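Long-range contacts in uncharacterized protein (Legionella pneumophila subsp. pneumophila, PDB 4HFV), which is a putative effector of the Dot/Icm type IV secretion system, of uncharacterised molecular function and probably linked to metaeffector activity inside the host cell: residues Met2-Leu12 / Ser109-Asn119; Glu131-Tyr139 / Phe154-Ile165. All coordinates share one frame; numbering follows the deposited sequence.

Overall arrangement
Interaction 1 (residues 2-12 with 109-119) and interaction 2 (131-139 with 154-165) lie on opposite sides of the centre of this all-helical chain, their centres 24 Å apart and their nearest atoms about 8 Å apart. Helix 120-136 connects them: the loop of interaction 1 leads into its start, and interaction 2 packs its last turns against the beginning of helix 161-188. Interaction 1 is partly buried and joins two largely irregular segments, so asparagine amides, backbone groups and two waters do much of the work. Interaction 2 is buried and almost wholly apolar, with no direct hydrogen bond, only a water between backbones, and it lies beside the second subunit.

Interaction 1 (Met2-Leu12 / Ser109-Asn119); sequences MSFELVAYEKL and SLDLNKDNNPN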
loop_
_atom_site.group_PDB
_atom_site.type_symbol
_atom_site.label_atom_id
_atom_site.label_comp_id
_atom_site.label_asym_id
_atom_site.label_seq_id
_atom_site.Cartn_x
_atom_site.Cartn_y
_atom_site.Cartn_z
HETATM N N MSE A 2 21.956 5.745 -9.286
HETATM C CA MSE A 2 21.035 6.800 -9.818
HETATM C C MSE A 2 19.943 7.134 -8.793
HETATM O O MSE A 2 19.135 6.270 -8.451
HETATM C CB MSE A 2 20.380 6.325 -11.124
HETATM C CG MSE A 2 19.546 7.397 -11.848
HETATM SE SE MSE A 2 18.392 6.706 -13.291
HETATM C CE MSE A 2 17.009 5.840 -12.218
ATOM N N SER A 3 19.912 8.389 -8.335
ATOM C CA SER A 3 18.981 8.839 -7.305
ATOM C C SER A 3 18.505 10.255 -7.618
ATOM O O SER A 3 19.168 10.989 -8.347
ATOM C CB SER A 3 19.671 8.848 -5.946
ATOM O OG SER A 3 18.718 8.698 -4.915
ATOM N N PHE A 4 17.385 10.658 -7.032
ATOM C CA PHE A 4 16.831 11.973 -7.311
ATOM C C PHE A 4 16.870 12.865 -6.075
ATOM O O PHE A 4 16.356 12.509 -5.015
ATOM C CB PHE A 4 15.390 11.843 -7.782
ATOM C CG PHE A 4 14.731 13.154 -8.096
ATOM C CD1 PHE A 4 15.170 13.927 -9.186
ATOM C CD2 PHE A 4 13.673 13.612 -7.340
ATOM C CE1 PHE A 4 14.566 15.132 -9.492
ATOM C CE2 PHE A 4 13.057 14.799 -7.635
ATOM C CZ PHE A 4 13.509 15.584 -8.714
ATOM N N GLU A 5 17.458 14.046 -6.224
ATOM C CA GLU A 5 17.386 15.029 -5.174
ATOM C C GLU A 5 16.123 15.904 -5.355
ATOM O O GLU A 5 15.894 16.509 -6.440
ATOM C CB GLU A 5 18.665 15.873 -5.161
ATOM C CG GLU A 5 18.932 16.542 -3.816
ATOM C CD GLU A 5 20.101 17.523 -3.876
ATOM O OE1 GLU A 5 21.180 17.185 -3.348
ATOM O OE2 GLU A 5 19.938 18.622 -4.453
ATOM N N LEU A 6 15.292 15.995 -4.319
ATOM C CA LEU A 6 14.116 16.849 -4.436
ATOM C C LEU A 6 14.507 18.317 -4.668
ATOM O O LEU A 6 15.405 18.835 -4.015
ATOM C CB LEU A 6 13.222 16.765 -3.196
ATOM C CG LEU A 6 12.573 15.422 -2.904
ATOM C CD1 LEU A 6 11.897 15.487 -1.543
ATOM C CD2 LEU A 6 11.573 15.063 -3.985
ATOM N N VAL A 7 13.826 18.988 -5.590
ATOM C CA VAL A 7 14.041 20.422 -5.752
ATOM C C VAL A 7 13.394 21.148 -4.570
ATOM O O VAL A 7 12.244 20.880 -4.265
ATOM C CB VAL A 7 13.390 20.967 -7.052
ATOM C CG1 VAL A 7 13.679 22.484 -7.196
ATOM C CG2 VAL A 7 13.901 20.214 -8.276
ATOM N N ALA A 8 14.076 22.123 -3.964
ATOM C CA ALA A 8 13.435 22.863 -2.865
ATOM C C ALA A 8 12.071 23.446 -3.273
ATOM O O ALA A 8 11.864 23.878 -4.425
ATOM C CB ALA A 8 14.361 23.927 -2.278
ATOM N N TYR A 9 11.111 23.407 -2.339
ATOM C CA TYR A 9 9.733 23.804 -2.653
ATOM C C TYR A 9 9.585 25.242 -3.233
ATOM O O TYR A 9 8.888 25.450 -4.246
ATOM C CB TYR A 9 8.846 23.665 -1.409
ATOM C CG TYR A 9 7.450 24.154 -1.640
ATOM C CD1 TYR A 9 6.528 23.378 -2.288
ATOM C CD2 TYR A 9 7.065 25.428 -1.231
ATOM C CE1 TYR A 9 5.243 23.846 -2.531
ATOM C CE2 TYR A 9 5.788 25.906 -1.472
ATOM C CZ TYR A 9 4.872 25.101 -2.118
ATOM O OH TYR A 9 3.573 25.572 -2.356
ATOM N N GLU A 10 10.179 26.250 -2.599
ATOM C CA GLU A 10 9.929 27.620 -3.102
ATOM C C GLU A 10 10.401 27.783 -4.539
ATOM O O GLU A 10 9.714 28.391 -5.373
ATOM C CB GLU A 10 10.558 28.664 -2.221
ATOM C CG GLU A 10 9.902 28.779 -0.832
ATOM C CD GLU A 10 8.412 29.157 -0.893
ATOM O OE1 GLU A 10 8.039 29.967 -1.765
ATOM O OE2 GLU A 10 7.615 28.650 -0.059
ATOM N N LYS A 11 11.586 27.248 -4.812
ATOM C CA LYS A 11 12.182 27.319 -6.125
ATOM C C LYS A 11 11.296 26.610 -7.145
ATOM O O LYS A 11 10.990 27.174 -8.220
ATOM C CB LYS A 11 13.564 26.695 -6.108
ATOM C CG LYS A 11 14.325 26.898 -7.395
ATOM C CD LYS A 11 15.078 25.665 -7.757
ATOM C CE LYS A 11 16.522 25.967 -8.058
ATOM N NZ LYS A 11 16.780 26.130 -9.523
ATOM N N LEU A 12 10.824 25.412 -6.809
ATOM C CA LEU A 12 9.995 24.639 -7.729
ATOM C C LEU A 12 8.666 25.330 -7.986
ATOM O O LEU A 12 8.182 25.374 -9.122
ATOM C CB LEU A 12 9.769 23.198 -7.179
ATOM C CG LEU A 12 8.961 22.287 -8.102
ATOM C CD1 LEU A 12 9.515 22.193 -9.516
ATOM C CD2 LEU A 12 8.838 20.876 -7.490
ATOM N N SER A 109 12.372 22.154 -14.535
ATOM C CA SER A 109 12.016 22.572 -13.181
ATOM C C SER A 109 12.500 21.545 -12.168
ATOM O O SER A 109 12.936 21.880 -11.070
ATOM C CB SER A 109 10.505 22.750 -13.039
ATOM O OG SER A 109 10.046 23.907 -13.724
ATOM N N LEU A 110 12.418 20.290 -12.558
ATOM C CA LEU A 110 12.799 19.180 -11.698
ATOM C C LEU A 110 14.336 18.907 -11.714
ATOM O O LEU A 110 14.837 18.128 -10.938
ATOM C CB LEU A 110 12.006 17.958 -12.106
ATOM C CG LEU A 110 10.510 17.956 -11.744
ATOM C CD1 LEU A 110 9.736 16.811 -12.394
ATOM C CD2 LEU A 110 10.354 17.924 -10.203
ATOM N N ASP A 111 15.046 19.540 -12.636
ATOM C CA ASP A 111 16.493 19.360 -12.805
ATOM C C ASP A 111 16.843 17.907 -13.107
ATOM O O ASP A 111 17.895 17.400 -12.690
ATOM C CB ASP A 111 17.307 19.896 -11.618
ATOM C CG ASP A 111 18.804 20.086 -11.966
ATOM O OD1 ASP A 111 19.121 20.480 -13.120
ATOM O OD2 ASP A 111 19.653 19.797 -11.108
ATOM N N LEU A 112 16.001 17.277 -13.916
ATOM C CA LEU A 112 16.203 15.901 -14.283
ATOM C C LEU A 112 17.293 15.743 -15.329
ATOM O O LEU A 112 17.380 16.501 -16.301
ATOM C CB LEU A 112 14.893 15.282 -14.793
ATOM C CG LEU A 112 13.794 15.071 -13.756
ATOM C CD1 LEU A 112 12.500 14.777 -14.493
ATOM C CD2 LEU A 112 14.144 13.933 -12.800
ATOM N N ASN A 113 18.132 14.737 -15.106
ATOM C CA ASN A 113 19.255 14.429 -16.000
ATOM C C ASN A 113 19.696 12.982 -15.774
ATOM O O ASN A 113 19.182 12.287 -14.871
ATOM C CB ASN A 113 20.426 15.406 -15.795
ATOM C CG ASN A 113 20.997 15.363 -14.373
ATOM O OD1 ASN A 113 21.534 14.343 -13.935
ATOM N ND2 ASN A 113 20.888 16.476 -13.652
ATOM N N LYS A 114 20.637 12.527 -16.590
ATOM C CA LYS A 114 21.065 11.134 -16.563
ATOM C C LYS A 114 21.409 10.620 -15.146
ATOM O O LYS A 114 21.074 9.485 -14.805
ATOM C CB LYS A 114 22.223 10.942 -17.546
ATOM C CG LYS A 114 22.934 9.611 -17.434
ATOM C CD LYS A 114 23.791 9.309 -18.668
ATOM C CE LYS A 114 24.740 10.454 -19.046
ATOM N NZ LYS A 114 25.805 10.716 -18.029
ATOM N N ASP A 115 22.024 11.458 -14.314
ATOM C CA ASP A 115 22.446 11.051 -12.964
ATOM C C ASP A 115 21.506 11.509 -11.827
ATOM O O ASP A 115 21.619 11.063 -10.680
ATOM C CB ASP A 115 23.850 11.582 -12.720
ATOM C CG ASP A 115 24.805 11.224 -13.848
ATOM O OD1 ASP A 115 24.829 10.025 -14.221
ATOM O OD2 ASP A 115 25.498 12.140 -14.364
ATOM N N ASN A 116 20.576 12.392 -12.154
ATOM C CA ASN A 116 19.628 12.912 -11.190
ATOM C C ASN A 116 18.234 12.559 -11.694
ATOM O O ASN A 116 17.629 13.316 -12.450
ATOM C CB ASN A 116 19.770 14.435 -11.066
ATOM C CG ASN A 116 18.914 15.001 -9.952
ATOM O OD1 ASN A 116 18.797 14.395 -8.868
ATOM N ND2 ASN A 116 18.292 16.146 -10.207
ATOM N N ASN A 117 17.744 11.386 -11.305
ATOM C CA ASN A 117 16.486 10.840 -11.831
ATOM C C ASN A 117 15.966 9.784 -10.851
ATOM O O ASN A 117 16.738 9.003 -10.313
ATOM C CB ASN A 117 16.733 10.198 -13.216
ATOM C CG ASN A 117 15.724 10.648 -14.276
ATOM O OD1 ASN A 117 14.572 10.192 -14.292
ATOM N ND2 ASN A 117 16.165 11.539 -15.190
ATOM N N PRO A 118 14.645 9.746 -10.623
ATOM C CA PRO A 118 14.130 8.965 -9.514
ATOM C C PRO A 118 14.314 7.485 -9.747
ATOM O O PRO A 118 13.939 7.026 -10.807
ATOM C CB PRO A 118 12.611 9.302 -9.511
ATOM C CG PRO A 118 12.485 10.536 -10.227
ATOM C CD PRO A 118 13.618 10.600 -11.219
ATOM N N ASN A 119 14.868 6.768 -8.773
ATOM C CA ASN A 119 14.834 5.324 -8.778
ATOM C C ASN A 119 13.481 4.836 -8.228
ATOM O O ASN A 119 12.583 5.642 -7.967
ATOM C CB ASN A 119 16.034 4.721 -8.033
ATOM C CG ASN A 119 16.076 5.079 -6.567
ATOM O OD1 ASN A 119 15.044 5.254 -5.906
ATOM N ND2 ASN A 119 17.287 5.181 -6.039
HETATM O O HOH W 1 20.715 13.225 -7.340
HETATM O O HOH W 2 16.370 17.750 -8.789
#
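The side-chain oxygen OD1 of N116 is gripped by E5 and by a water. E5 N donates to N116 OD1 over 3.0 Å, nearly straight at 170° and in the carbonyl plane, while the water spans N116 OD1 and S3 O. On the other branch of the amide, N116 ND2 donates to D111 O at 2.8 Å and to a second water, which donates to E5 O and L110 O. Asparagine suits this place because one short, flat group can accept and donate at once; with CG anti to its backbone N (chi1 -173°), N116 sends that amide back to the extended N-terminal segment.

The planes of the F4 ring and this amide are only 17° apart, but the side chains pass at a slant without stacking. F4 CE1 meets L110 O at the ring edge, 3.3 Å away, and lies 3.5 Å from L112 CD2, the two side chains crossing at about a right angle. P118 runs alongside F4, its CG 4.0 Å from F4 CB, and M126 of helix 120-136 adds to this apolar surround. V7 CG2 rests 3.4 Å from S109 O, and L12 CD1 packs on S109 CB.

Toward the exposed N-terminus the hydrogen bonds are weak (N117 N to S3 O, N119 ND2 to M2 O), and the selenomethionine M2, poorly ordered, lies beside N117. N119 OD1 caps helix 120-136 through D122 N, and D122 also accepts from F4 N.

N113 OD1 accepts from D115 N in an Asx turn, and N113 O takes N116 N and N117 ND2 from opposite faces. Residues 109-119 form an interhelical connection, leaving helix 101-109 through a Schellman motif at D111 and entering helix 120-136 through the N-cap at N119, with the N-terminal arm laid along it.

Interaction 2 (Glu131-Tyr139 / Phe154-Ile165); sequences EKFLRSHVY and FAIKHYSVVDDI
A leucine methyl sits squarely over a phenylalanine ring: L134 CD2 lies 3.8 Å from the centroid of the F154 ring and only 12° off its normal, a CH-pi contact. H137 CB comes to the ring edge, 3.8 Å from F154 CE1, and F133 CE2 approaches F154 CZ at 3.7 Å. T59 and L62 of helix 49-64 also pack against this ring. With CG anti to its carbonyl carbon (chi1 -69°), L134 sends CD2 to both F154 and V161 CG2, while CD1 turns to the Y159 hydroxyl and D164 CB.

Here two helices of a bundle meet; helix 131-136 and helix 161-165 run roughly antiparallel (148°), their axes approaching to 9.9 Å. The tips of V138 and V161 meet, CG2 to CG1 at 3.6 Å. I165 spreads its branches, CG1 against L134 CB and CG2 against the CG atoms of E131 and R135, whose charged ends form a salt bridge, R135 NE to E131 OE2 at 3.0 Å. E131 also touches S169, one of the residues seen to bind succinate.

One water joins the backbones, donating to H137 O and accepting from F154 N. The Y159 hydroxyl donates to D164 OD2 at 2.7 Å, and D164 OD1 bonds Y83, so both oxygens of this buried carboxylate have partners. Y139, V162 and I165 also pack on I180 of the second subunit.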
loop_
_atom_site.group_PDB
_atom_site.type_symbol
_atom_site.label_atom_id
_atom_site.label_comp_id
_atom_site.label_asym_id
_atom_site.label_seq_id
_atom_site.Cartn_x
_atom_site.Cartn_y
_atom_site.Cartn_z
ATOM N N GLU A 131 -0.169 10.713 -3.153
ATOM C CA GLU A 131 -1.439 10.048 -2.833
ATOM C C GLU A 131 -1.980 10.400 -1.435
ATOM O O GLU A 131 -3.167 10.707 -1.301
ATOM C CB GLU A 131 -1.325 8.548 -2.985
ATOM C CG GLU A 131 -2.653 7.828 -2.814
ATOM C CD GLU A 131 -2.488 6.481 -2.219
ATOM O OE1 GLU A 131 -1.478 5.821 -2.564
ATOM O OE2 GLU A 131 -3.363 6.080 -1.424
ATOM N N LYS A 132 -1.136 10.393 -0.407
ATOM C CA LYS A 132 -1.590 10.758 0.943
ATOM C C LYS A 132 -2.130 12.189 0.957
ATOM O O LYS A 132 -3.213 12.504 1.528
ATOM C CB LYS A 132 -0.440 10.637 1.958
ATOM C CG LYS A 132 -0.334 9.308 2.675
ATOM C CD LYS A 132 0.864 9.309 3.639
ATOM C CE LYS A 132 1.997 8.363 3.182
ATOM N NZ LYS A 132 1.676 6.918 3.411
ATOM N N PHE A 133 -1.356 13.088 0.355
ATOM C CA PHE A 133 -1.732 14.467 0.289
ATOM C C PHE A 133 -3.108 14.626 -0.333
ATOM O O PHE A 133 -3.978 15.294 0.247
ATOM C CB PHE A 133 -0.670 15.258 -0.517
ATOM C CG PHE A 133 -1.110 16.601 -0.924
ATOM C CD1 PHE A 133 -0.977 17.692 -0.061
ATOM C CD2 PHE A 133 -1.632 16.800 -2.197
ATOM C CE1 PHE A 133 -1.382 18.959 -0.480
ATOM C CE2 PHE A 133 -2.039 18.053 -2.610
ATOM C CZ PHE A 133 -1.907 19.122 -1.766
ATOM N N LEU A 134 -3.338 13.993 -1.482
ATOM C CA LEU A 134 -4.648 14.118 -2.121
ATOM C C LEU A 134 -5.797 13.562 -1.242
ATOM O O LEU A 134 -6.886 14.157 -1.135
ATOM C CB LEU A 134 -4.641 13.464 -3.524
ATOM C CG LEU A 134 -3.791 14.167 -4.615
ATOM C CD1 LEU A 134 -3.724 13.326 -5.828
ATOM C CD2 LEU A 134 -4.307 15.527 -5.042
ATOM N N ARG A 135 -5.577 12.412 -0.639
ATOM C CA ARG A 135 -6.569 11.827 0.278
ATOM C C ARG A 135 -6.885 12.790 1.423
ATOM O O ARG A 135 -8.045 12.932 1.833
ATOM C CB ARG A 135 -6.071 10.482 0.822
ATOM C CG ARG A 135 -6.142 9.313 -0.192
ATOM C CD ARG A 135 -6.079 7.923 0.549
ATOM N NE ARG A 135 -4.713 7.491 0.830
ATOM C CZ ARG A 135 -4.093 7.577 2.008
ATOM N NH1 ARG A 135 -2.833 7.162 2.115
ATOM N NH2 ARG A 135 -4.721 8.057 3.080
ATOM N N SER A 136 -5.866 13.516 1.877
ATOM C CA SER A 136 -6.050 14.453 2.986
ATOM C C SER A 136 -6.951 15.621 2.576
ATOM O O SER A 136 -7.504 16.290 3.434
ATOM C CB SER A 136 -4.703 14.950 3.529
ATOM O OG SER A 136 -4.205 16.041 2.745
ATOM N N HIS A 137 -7.115 15.822 1.259
ATOM C CA HIS A 137 -7.930 16.900 0.719
ATOM C C HIS A 137 -9.138 16.361 -0.024
ATOM O O HIS A 137 -9.806 17.118 -0.685
ATOM C CB HIS A 137 -7.119 17.824 -0.204
ATOM C CG HIS A 137 -6.081 18.611 0.523
ATOM N ND1 HIS A 137 -6.404 19.595 1.429
ATOM C CD2 HIS A 137 -4.728 18.500 0.551
ATOM C CE1 HIS A 137 -5.296 20.075 1.967
ATOM N NE2 HIS A 137 -4.263 19.419 1.457
ATOM N N VAL A 138 -9.440 15.072 0.138
ATOM C CA VAL A 138 -10.670 14.513 -0.396
ATOM C C VAL A 138 -11.565 13.907 0.716
ATOM O O VAL A 138 -12.773 14.090 0.725
ATOM C CB VAL A 138 -10.353 13.447 -1.466
ATOM C CG1 VAL A 138 -11.637 12.798 -1.986
ATOM C CG2 VAL A 138 -9.554 14.085 -2.640
ATOM N N TYR A 139 -10.966 13.175 1.642
ATOM C CA TYR A 139 -11.720 12.447 2.676
ATOM C C TYR A 139 -11.515 13.005 4.081
ATOM O O TYR A 139 -10.435 13.438 4.444
ATOM C CB TYR A 139 -11.290 10.998 2.685
ATOM C CG TYR A 139 -11.339 10.349 1.319
ATOM C CD1 TYR A 139 -12.546 10.150 0.673
ATOM C CD2 TYR A 139 -10.172 9.928 0.683
ATOM C CE1 TYR A 139 -12.599 9.528 -0.545
ATOM C CE2 TYR A 139 -10.213 9.328 -0.539
ATOM C CZ TYR A 139 -11.429 9.118 -1.145
ATOM O OH TYR A 139 -11.470 8.545 -2.376
ATOM N N PHE A 154 -10.176 19.825 -4.925
ATOM C CA PHE A 154 -9.779 19.197 -6.179
ATOM C C PHE A 154 -10.936 18.818 -7.097
ATOM O O PHE A 154 -10.730 18.081 -8.061
ATOM C CB PHE A 154 -8.845 18.003 -5.940
ATOM C CG PHE A 154 -7.485 18.399 -5.476
ATOM C CD1 PHE A 154 -7.156 18.358 -4.134
ATOM C CD2 PHE A 154 -6.548 18.902 -6.390
ATOM C CE1 PHE A 154 -5.917 18.764 -3.684
ATOM C CE2 PHE A 154 -5.294 19.311 -5.953
ATOM C CZ PHE A 154 -4.969 19.245 -4.601
ATOM N N ALA A 155 -12.134 19.327 -6.812
ATOM C CA ALA A 155 -13.260 19.190 -7.730
ATOM C C ALA A 155 -13.080 20.206 -8.876
ATOM O O ALA A 155 -13.661 21.267 -8.901
ATOM C CB ALA A 155 -14.600 19.399 -6.992
ATOM N N ILE A 156 -12.247 19.826 -9.822
ATOM C CA ILE A 156 -11.775 20.683 -10.877
ATOM C C ILE A 156 -12.296 20.042 -12.150
ATOM O O ILE A 156 -12.271 18.786 -12.300
ATOM C CB ILE A 156 -10.237 20.688 -10.858
ATOM C CG1 ILE A 156 -9.710 21.430 -9.624
ATOM C CG2 ILE A 156 -9.644 21.270 -12.193
ATOM C CD1 ILE A 156 -8.164 21.109 -9.304
ATOM N N LYS A 157 -12.780 20.884 -13.061
ATOM C CA LYS A 157 -13.385 20.380 -14.268
ATOM C C LYS A 157 -12.377 19.557 -15.051
ATOM O O LYS A 157 -11.199 19.967 -15.218
ATOM C CB LYS A 157 -13.913 21.520 -15.125
ATOM C CG LYS A 157 -14.921 21.083 -16.189
ATOM C CD LYS A 157 -15.417 22.270 -17.028
ATOM C CE LYS A 157 -14.283 22.883 -17.849
ATOM N NZ LYS A 157 -14.686 24.135 -18.564
ATOM N N HIS A 158 -12.870 18.423 -15.538
ATOM C CA HIS A 158 -12.147 17.509 -16.411
ATOM C C HIS A 158 -11.024 16.859 -15.674
ATOM O O HIS A 158 -10.052 16.385 -16.278
ATOM C CB HIS A 158 -11.654 18.243 -17.676
ATOM C CG HIS A 158 -12.776 18.703 -18.536
ATOM N ND1 HIS A 158 -13.929 17.961 -18.699
ATOM C CD2 HIS A 158 -12.967 19.854 -19.219
ATOM C CE1 HIS A 158 -14.771 18.627 -19.465
ATOM N NE2 HIS A 158 -14.210 19.774 -19.800
ATOM N N TYR A 159 -11.175 16.840 -14.355
ATOM C CA TYR A 159 -10.224 16.176 -13.483
ATOM C C TYR A 159 -10.960 15.276 -12.461
ATOM O O TYR A 159 -11.961 15.685 -11.877
ATOM C CB TYR A 159 -9.368 17.210 -12.758
ATOM C CG TYR A 159 -8.377 16.594 -11.820
ATOM C CD1 TYR A 159 -7.327 15.823 -12.285
ATOM C CD2 TYR A 159 -8.494 16.777 -10.441
ATOM C CE1 TYR A 159 -6.420 15.227 -11.386
ATOM C CE2 TYR A 159 -7.601 16.224 -9.565
ATOM C CZ TYR A 159 -6.556 15.445 -10.037
ATOM O OH TYR A 159 -5.696 14.888 -9.096
ATOM N N SER A 160 -10.462 14.060 -12.263
ATOM C CA SER A 160 -10.962 13.167 -11.207
ATOM C C SER A 160 -9.857 12.871 -10.188
ATOM O O SER A 160 -8.953 12.092 -10.450
ATOM C CB SER A 160 -11.463 11.852 -11.779
ATOM O OG SER A 160 -11.871 10.984 -10.706
ATOM N N VAL A 161 -9.922 13.540 -9.042
ATOM C CA VAL A 161 -8.927 13.366 -8.004
ATOM C C VAL A 161 -8.940 11.911 -7.506
ATOM O O VAL A 161 -7.885 11.344 -7.189
ATOM C CB VAL A 161 -9.135 14.377 -6.876
ATOM C CG1 VAL A 161 -10.484 14.135 -6.105
ATOM C CG2 VAL A 161 -7.975 14.376 -5.881
ATOM N N VAL A 162 -10.111 11.265 -7.500
ATOM C CA VAL A 162 -10.148 9.864 -7.048
ATOM C C VAL A 162 -9.452 8.940 -8.033
ATOM O O VAL A 162 -8.729 8.034 -7.624
ATOM C CB VAL A 162 -11.595 9.360 -6.788
ATOM C CG1 VAL A 162 -11.598 7.896 -6.410
ATOM C CG2 VAL A 162 -12.221 10.174 -5.700
ATOM N N ASP A 163 -9.649 9.172 -9.330
ATOM C CA ASP A 163 -8.925 8.420 -10.356
ATOM C C ASP A 163 -7.419 8.546 -10.116
ATOM O O ASP A 163 -6.682 7.587 -10.214
ATOM C CB ASP A 163 -9.248 8.940 -11.751
ATOM C CG ASP A 163 -10.570 8.401 -12.291
ATOM O OD1 ASP A 163 -11.134 7.448 -11.707
ATOM O OD2 ASP A 163 -11.035 8.932 -13.306
ATOM N N ASP A 164 -6.974 9.749 -9.802
ATOM C CA ASP A 164 -5.565 9.982 -9.511
ATOM C C ASP A 164 -5.073 9.262 -8.237
ATOM O O ASP A 164 -3.983 8.680 -8.215
ATOM C CB ASP A 164 -5.299 11.506 -9.428
ATOM C CG ASP A 164 -4.597 12.045 -10.655
ATOM O OD1 ASP A 164 -4.494 11.348 -11.701
ATOM O OD2 ASP A 164 -4.188 13.222 -10.565
ATOM N N ILE A 165 -5.873 9.276 -7.178
ATOM C CA ILE A 165 -5.530 8.506 -5.971
ATOM C C ILE A 165 -5.366 7.007 -6.254
ATOM O O ILE A 165 -4.362 6.412 -5.853
ATOM C CB ILE A 165 -6.541 8.763 -4.880
ATOM C CG1 ILE A 165 -6.325 10.179 -4.345
ATOM C CG2 ILE A 165 -6.400 7.722 -3.707
ATOM C CD1 ILE A 165 -7.544 10.782 -3.662
HETATM O O HOH W 3 -11.029 17.621 -3.125
#